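Local atomic coordinates of putative uncharacterized protein (Pseudomonas phage 201phi2-1, PDB entry 3R4V), a protein that is an uncharacterised phage protein of the tubulin-like family, whose chain holds guanosine-5'-diphosphate in a pocket of its N-terminal part. Residues T133-E138 with E276-I281. Sequence-based numbering, arbitrary orientation. Where two conformers were deposited one is given.
Sequences TMKTLE and EIMKTI
Met278 lays its thioether over the base of the Met134 side chain. Its SD comes 3.5 Å from Met134 CB and 3.8 Å from Met134 CG. The methyl CE follows on, 3.9 Å from the same Met134 CB. The two side chains pass at a slant, and the sulfur of Met278 meets the carbons of Met134. Met278 CB does not itself point at helix 133-138. Its chain bends at chi2 (-57°) and again at chi3 (-79°), and these turns bring the sulfur and methyl across. The first bond of the Met134 side chain does point at helix 276-281, and its chain too is bent twice. Its CE ends 4.5 Å from Ile277 CG2, a loose apolar touch. At the exposed edge, Lys135 CG lies 4.4 Å from Met278 CE, so the aliphatic part of the lysine flanks the methyl.

No hydrogen bond joins the two segments; the contact is apolar. Their axes stay 11.9 Å apart, and they run nearly antiparallel, at 154°. This wide spacing is bridged mainly by the long methionine side chains, and the shared surface is small. Neighbouring parts of the fold add to the contact. Met134 also rests on Val208 of strand 208-214. Met278 touches Ile131, one turn before Met134 and Lys135 on helix 124-144, while Ile277 and Ile281 both reach Tyr152 of strand 148-154.

The contact links the nucleotide-holding part of the chain to the helix that follows the C-terminal strands. It therefore joins helix 124-144 to the long C-terminal helix 274-294 against strands 148-154 and 208-214. The two helices pack side by side on one face of the mixed sheet, an alpha/beta layering consistent with the tubulin-like fold.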
loop_
_atom_site.group_PDB
_atom_site.type_symbol
_atom_site.label_atom_id
_atom_site.label_comp_id
_atom_site.label_asym_id
_atom_site.label_seq_id
_atom_site.Cartn_x
_atom_site.Cartn_y
_atom_site.Cartn_z
ATOM N N THR A 133 5.179 5.306 -8.604
ATOM C CA THR A 133 5.212 4.818 -7.229
ATOM C C THR A 133 5.527 3.313 -7.160
ATOM O O THR A 133 6.294 2.874 -6.285
ATOM C CB THR A 133 3.923 5.176 -6.485
ATOM O OG1 THR A 133 3.698 6.587 -6.626
ATOM C CG2 THR A 133 4.059 4.855 -5.012
ATOM N N MET A 134 4.987 2.538 -8.095
ATOM C CA MET A 134 5.345 1.116 -8.161
ATOM C C MET A 134 6.848 0.991 -8.452
ATOM O O MET A 134 7.531 0.182 -7.834
ATOM C CB MET A 134 4.534 0.383 -9.214
ATOM C CG MET A 134 3.073 0.132 -8.810
ATOM S SD MET A 134 2.939 -0.998 -7.403
ATOM C CE MET A 134 3.361 -2.526 -8.246
ATOM N N LYS A 135 7.343 1.794 -9.395
ATOM C CA LYS A 135 8.783 1.809 -9.702
ATOM C C LYS A 135 9.608 2.210 -8.483
ATOM O O LYS A 135 10.660 1.621 -8.212
ATOM C CB LYS A 135 9.077 2.762 -10.863
ATOM C CG LYS A 135 8.710 2.198 -12.225
ATOM C CD LYS A 135 8.969 3.229 -13.327
ATOM C CE LYS A 135 8.657 2.667 -14.705
ATOM N NZ LYS A 135 9.711 1.695 -15.159
ATOM N N THR A 136 9.130 3.213 -7.743
ATOM C CA THR A 136 9.738 3.594 -6.465
ATOM C C THR A 136 9.875 2.401 -5.528
ATOM O O THR A 136 10.939 2.174 -4.946
ATOM C CB THR A 136 8.905 4.707 -5.762
ATOM O OG1 THR A 136 8.975 5.915 -6.535
ATOM C CG2 THR A 136 9.442 4.993 -4.381
ATOM N N LEU A 137 8.794 1.640 -5.359
ATOM C CA LEU A 137 8.854 0.495 -4.454
ATOM C C LEU A 137 9.845 -0.554 -4.966
ATOM O O LEU A 137 10.571 -1.188 -4.188
ATOM C CB LEU A 137 7.466 -0.102 -4.239
ATOM C CG LEU A 137 6.527 0.890 -3.540
ATOM C CD1 LEU A 137 5.121 0.292 -3.450
ATOM C CD2 LEU A 137 7.023 1.314 -2.140
ATOM N N GLU A 138 9.916 -0.704 -6.281
ATOM C CA GLU A 138 10.867 -1.654 -6.867
ATOM C C GLU A 138 12.290 -1.177 -6.573
ATOM O O GLU A 138 13.153 -1.981 -6.194
ATOM C CB GLU A 138 10.631 -1.835 -8.387
ATOM C CG GLU A 138 11.564 -2.851 -9.086
ATOM C CD GLU A 138 10.983 -4.255 -9.129
ATOM O OE1 GLU A 138 10.269 -4.645 -8.174
ATOM O OE2 GLU A 138 11.210 -4.968 -10.127
ATOM N N GLU A 276 1.641 -7.926 -14.871
ATOM C CA GLU A 276 0.301 -7.627 -15.370
ATOM C C GLU A 276 -0.282 -6.374 -14.731
ATOM O O GLU A 276 -0.991 -5.604 -15.391
ATOM C CB GLU A 276 -0.643 -8.806 -15.142
ATOM C CG GLU A 276 -2.066 -8.551 -15.582
ATOM C CD GLU A 276 -3.015 -9.650 -15.142
ATOM O OE1 GLU A 276 -2.693 -10.840 -15.358
ATOM O OE2 GLU A 276 -4.079 -9.325 -14.569
ATOM N N ILE A 277 -0.004 -6.169 -13.446
ATOM C CA ILE A 277 -0.450 -4.951 -12.788
ATOM C C ILE A 277 0.120 -3.719 -13.491
ATOM O O ILE A 277 -0.613 -2.754 -13.775
ATOM C CB ILE A 277 -0.073 -4.947 -11.290
ATOM C CG1 ILE A 277 -0.927 -5.968 -10.527
ATOM C CG2 ILE A 277 -0.218 -3.566 -10.691
ATOM C CD1 ILE A 277 -0.471 -6.150 -9.087
ATOM N N MET A 278 1.416 -3.757 -13.796
ATOM C CA MET A 278 2.052 -2.636 -14.484
ATOM C C MET A 278 1.490 -2.458 -15.887
ATOM O O MET A 278 1.252 -1.334 -16.337
ATOM C CB MET A 278 3.567 -2.805 -14.540
ATOM C CG MET A 278 4.231 -2.719 -13.142
ATOM S SD MET A 278 3.888 -1.191 -12.239
ATOM C CE MET A 278 5.024 -0.062 -13.021
ATOM N N LYS A 279 1.284 -3.573 -16.571
ATOM C CA LYS A 279 0.800 -3.555 -17.948
ATOM C C LYS A 279 -0.603 -2.952 -18.008
ATOM O O LYS A 279 -0.910 -2.157 -18.897
ATOM C CB LYS A 279 0.819 -4.971 -18.537
ATOM C CG LYS A 279 0.276 -5.079 -19.957
ATOM C CD LYS A 279 1.143 -4.332 -20.960
ATOM C CE LYS A 279 0.626 -4.560 -22.388
ATOM N NZ LYS A 279 1.324 -3.708 -23.393
ATOM N N THR A 280 -1.445 -3.306 -17.043
ATOM C CA THR A 280 -2.816 -2.816 -17.037
ATOM C C THR A 280 -2.820 -1.302 -16.873
ATOM O O THR A 280 -3.543 -0.594 -17.578
ATOM C CB THR A 280 -3.640 -3.478 -15.909
ATOM O OG1 THR A 280 -3.841 -4.861 -16.227
ATOM C CG2 THR A 280 -4.992 -2.816 -15.777
ATOM N N ILE A 281 -2.006 -0.815 -15.942
ATOM C CA ILE A 281 -1.871 0.623 -15.697
ATOM C C ILE A 281 -1.317 1.348 -16.920
ATOM O O ILE A 281 -1.854 2.374 -17.338
ATOM C CB ILE A 281 -0.958 0.906 -14.482
ATOM C CG1 ILE A 281 -1.578 0.336 -13.209
ATOM C CG2 ILE A 281 -0.710 2.409 -14.325
ATOM C CD1 ILE A 281 -0.627 0.340 -12.028
#